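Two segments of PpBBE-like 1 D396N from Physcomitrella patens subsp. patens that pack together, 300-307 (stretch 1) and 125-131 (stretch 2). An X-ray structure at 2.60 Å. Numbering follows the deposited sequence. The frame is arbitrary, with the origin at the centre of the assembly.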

# COMPACT_ATOMS: atom_id res chain seq x y z
N LEU A 300 24.87 3.51 -1.35
CA LEU A 300 24.53 2.09 -1.48
C LEU A 300 24.15 1.79 -2.92
O LEU A 300 23.91 2.70 -3.71
CB LEU A 300 23.35 1.71 -0.57
CG LEU A 300 23.43 2.02 0.92
CD1 LEU A 300 22.10 1.77 1.57
CD2 LEU A 300 24.50 1.14 1.52
N ASN A 301 24.07 0.50 -3.26
CA ASN A 301 23.38 0.13 -4.48
C ASN A 301 21.91 -0.12 -4.16
O ASN A 301 21.49 -0.09 -2.99
CB ASN A 301 24.04 -1.09 -5.14
CG ASN A 301 23.89 -2.37 -4.35
OD1 ASN A 301 22.83 -2.67 -3.79
ND2 ASN A 301 24.96 -3.16 -4.32
N TRP A 302 21.12 -0.42 -5.19
CA TRP A 302 19.67 -0.42 -5.02
C TRP A 302 19.21 -1.54 -4.08
O TRP A 302 18.40 -1.31 -3.18
CB TRP A 302 18.96 -0.52 -6.37
CG TRP A 302 17.47 -0.42 -6.23
CD1 TRP A 302 16.55 -1.43 -6.38
CD2 TRP A 302 16.73 0.75 -5.85
NE1 TRP A 302 15.28 -0.95 -6.15
CE2 TRP A 302 15.36 0.38 -5.82
CE3 TRP A 302 17.08 2.07 -5.55
CZ2 TRP A 302 14.35 1.29 -5.49
CZ3 TRP A 302 16.08 2.97 -5.23
CH2 TRP A 302 14.72 2.58 -5.20
N ILE A 303 19.72 -2.76 -4.26
CA ILE A 303 19.24 -3.87 -3.44
C ILE A 303 19.73 -3.72 -2.00
O ILE A 303 19.10 -4.26 -1.07
CB ILE A 303 19.63 -5.23 -4.06
CG1 ILE A 303 18.63 -6.30 -3.64
CG2 ILE A 303 21.08 -5.64 -3.71
CD1 ILE A 303 17.28 -6.15 -4.32
N GLN A 304 20.82 -2.99 -1.78
CA GLN A 304 21.22 -2.63 -0.42
C GLN A 304 20.26 -1.62 0.18
O GLN A 304 20.03 -1.63 1.39
CB GLN A 304 22.63 -2.06 -0.41
CG GLN A 304 23.73 -3.07 -0.60
CD GLN A 304 25.08 -2.41 -0.66
OE1 GLN A 304 25.33 -1.56 -1.51
NE2 GLN A 304 25.96 -2.78 0.27
N LEU A 305 19.75 -0.71 -0.65
CA LEU A 305 18.84 0.31 -0.17
C LEU A 305 17.54 -0.33 0.33
O LEU A 305 17.02 0.04 1.39
CB LEU A 305 18.56 1.33 -1.27
CG LEU A 305 17.48 2.28 -0.77
CD1 LEU A 305 18.10 3.46 -0.04
CD2 LEU A 305 16.51 2.70 -1.86
N ILE A 306 17.03 -1.30 -0.43
CA ILE A 306 15.87 -2.08 -0.00
C ILE A 306 16.12 -2.70 1.36
O ILE A 306 15.23 -2.73 2.22
CB ILE A 306 15.54 -3.14 -1.06
CG1 ILE A 306 15.34 -2.48 -2.42
CG2 ILE A 306 14.30 -3.92 -0.67
CD1 ILE A 306 14.16 -1.56 -2.46
N LEU A 307 17.32 -3.22 1.59
CA LEU A 307 17.59 -3.86 2.87
C LEU A 307 17.65 -2.83 3.99
O LEU A 307 17.11 -3.06 5.08
CB LEU A 307 18.89 -4.65 2.79
CG LEU A 307 18.77 -5.92 1.94
CD1 LEU A 307 20.11 -6.33 1.35
CD2 LEU A 307 18.18 -7.03 2.80
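Stretch 2, residues 125-131: LYLALWN

Stretch 2 is helical from Leu-125 to Asn-131, a piece of a longer helix, and it lies nearly antiparallel to the helix that starts at Trp-302: the two N-to-C directions differ by 169°, and the axes come no closer than 10.3 Å. That spacing leaves room for side chains between the backbones: Ile-303 fills much of it, and the rings of Tyr-126 and Trp-130 flank it. Because the directions oppose, the start of the stretch 1 helix meets the C-terminal part of stretch 2, with Ile-303 CA and Trp-130 CA 6.7 Å apart, and the later Ile-306 meets the earlier Tyr-126. No hydrogen bond crosses the contact; shape and apolar surface carry it, burying 395 Å² summed over both sides.

Leu-300, still in extended conformation, is out of reach of stretch 2. Asn-301 is the N-cap. Its OD1 accepts from Gln-304 N at 2.9 Å, while its own backbone N donates to Gln-304 OE1 at 3.0 Å, so the two residues close a reciprocal box that ties off the first turn. With chi1 in p, the capping side chain also touches the neighbouring helix: Asn-301 CG is 4.0 Å from Trp-130 CZ2. One residue thus serves both the helix start and the margin of the packing.

Trp-302 points toward stretch 2 with chi1 in t. Its CB lies 3.4 Å from Trp-130 CZ3, a tight apolar contact, and farther out its indole NE1 comes within 4.1 Å of Tyr-126 CD1, which sits at the edge of the indole, near its plane. The NE1 group is hydrogen-bonded elsewhere in the structure. This one side chain therefore reaches two aromatic residues a helical turn apart, Tyr-126 and Trp-130.

Ile-303 is the centre of the arrangement, with 85 Å² covered. Its CB stands over the face of the Trp-130 five-membered ring, 3.7 Å from the centroid and 14° off the normal, a CH-pi contact, and Ile-303 CG2 is 3.5 Å from Trp-130 NE1. The CG1-CD1 arm packs along the stretch 2 backbone: Ile-303 CD1 is 3.8 Å from Trp-130 CB, 3.6 Å from the backbone Tyr-126 O and 4.1 Å from Tyr-126 CB, and Ile-303 CG1 is 4.1 Å from Leu-127 CD1. Leu-127 leaves its backbone sideways, but the end of its side chain comes nearer. The carbonyl that Ile-303 approaches is already used within its own helix, since Trp-130 N donates to Tyr-126 O at 2.9 Å.

Gln-304 and Leu-305 make no contact with stretch 2. One turn after Ile-303, Ile-306 takes up the pattern, its chi1 and chi2 both m. Ile-306 CD1 sits almost squarely over the Tyr-126 ring, 3.5 Å from the centroid and 5° off the normal, and Ile-306 CG2 lies 3.6 Å from Tyr-126 CD2. Leu-307 is out of reach. The rule to read here is a spacing: isoleucines three residues apart on one helix each cover the face of an aromatic ring, and those rings belong to residues four apart on the other.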

# COMPACT_ATOMS: atom_id res chain seq x y z
N LEU A 125 10.19 -9.60 -5.11
CA LEU A 125 10.07 -8.91 -6.39
C LEU A 125 11.25 -7.96 -6.63
O LEU A 125 11.73 -7.84 -7.76
CB LEU A 125 8.73 -8.16 -6.46
CG LEU A 125 8.48 -7.39 -7.76
CD1 LEU A 125 8.62 -8.29 -8.97
CD2 LEU A 125 7.10 -6.72 -7.74
N TYR A 126 11.73 -7.29 -5.57
CA TYR A 126 12.88 -6.41 -5.73
C TYR A 126 14.12 -7.20 -6.14
O TYR A 126 14.91 -6.76 -6.98
CB TYR A 126 13.18 -5.65 -4.43
CG TYR A 126 12.31 -4.45 -4.14
CD1 TYR A 126 12.22 -3.39 -5.03
CD2 TYR A 126 11.60 -4.37 -2.94
CE1 TYR A 126 11.43 -2.28 -4.73
CE2 TYR A 126 10.82 -3.29 -2.63
CZ TYR A 126 10.73 -2.25 -3.53
OH TYR A 126 9.94 -1.17 -3.21
N LEU A 127 14.31 -8.37 -5.51
CA LEU A 127 15.45 -9.22 -5.81
C LEU A 127 15.41 -9.70 -7.25
O LEU A 127 16.42 -9.64 -7.97
CB LEU A 127 15.47 -10.40 -4.83
CG LEU A 127 16.79 -11.15 -4.70
CD1 LEU A 127 17.96 -10.17 -4.71
CD2 LEU A 127 16.78 -11.97 -3.43
N ALA A 128 14.24 -10.17 -7.70
CA ALA A 128 14.12 -10.64 -9.08
C ALA A 128 14.42 -9.53 -10.08
O ALA A 128 15.12 -9.76 -11.07
CB ALA A 128 12.72 -11.20 -9.32
N LEU A 129 13.91 -8.32 -9.83
CA LEU A 129 14.11 -7.22 -10.77
C LEU A 129 15.54 -6.70 -10.74
O LEU A 129 16.05 -6.22 -11.76
CB LEU A 129 13.12 -6.08 -10.46
CG LEU A 129 11.67 -6.29 -10.89
CD1 LEU A 129 10.76 -5.23 -10.27
CD2 LEU A 129 11.56 -6.25 -12.41
N TRP A 130 16.20 -6.78 -9.58
CA TRP A 130 17.60 -6.36 -9.49
C TRP A 130 18.51 -7.34 -10.22
O TRP A 130 19.32 -6.94 -11.07
CB TRP A 130 17.99 -6.24 -8.02
CG TRP A 130 19.41 -5.88 -7.79
CD1 TRP A 130 20.37 -6.66 -7.23
CD2 TRP A 130 20.04 -4.62 -8.08
NE1 TRP A 130 21.56 -5.98 -7.17
CE2 TRP A 130 21.39 -4.73 -7.68
CE3 TRP A 130 19.60 -3.42 -8.65
CZ2 TRP A 130 22.30 -3.68 -7.83
CZ3 TRP A 130 20.51 -2.37 -8.80
CH2 TRP A 130 21.85 -2.51 -8.39
N ASN A 131 18.38 -8.63 -9.90
CA ASN A 131 19.15 -9.67 -10.56
C ASN A 131 18.92 -9.69 -12.07
O ASN A 131 19.84 -9.95 -12.84
CB ASN A 131 18.80 -11.04 -9.96
CG ASN A 131 19.31 -11.21 -8.53
OD1 ASN A 131 20.20 -10.49 -8.08
ND2 ASN A 131 18.73 -12.17 -7.82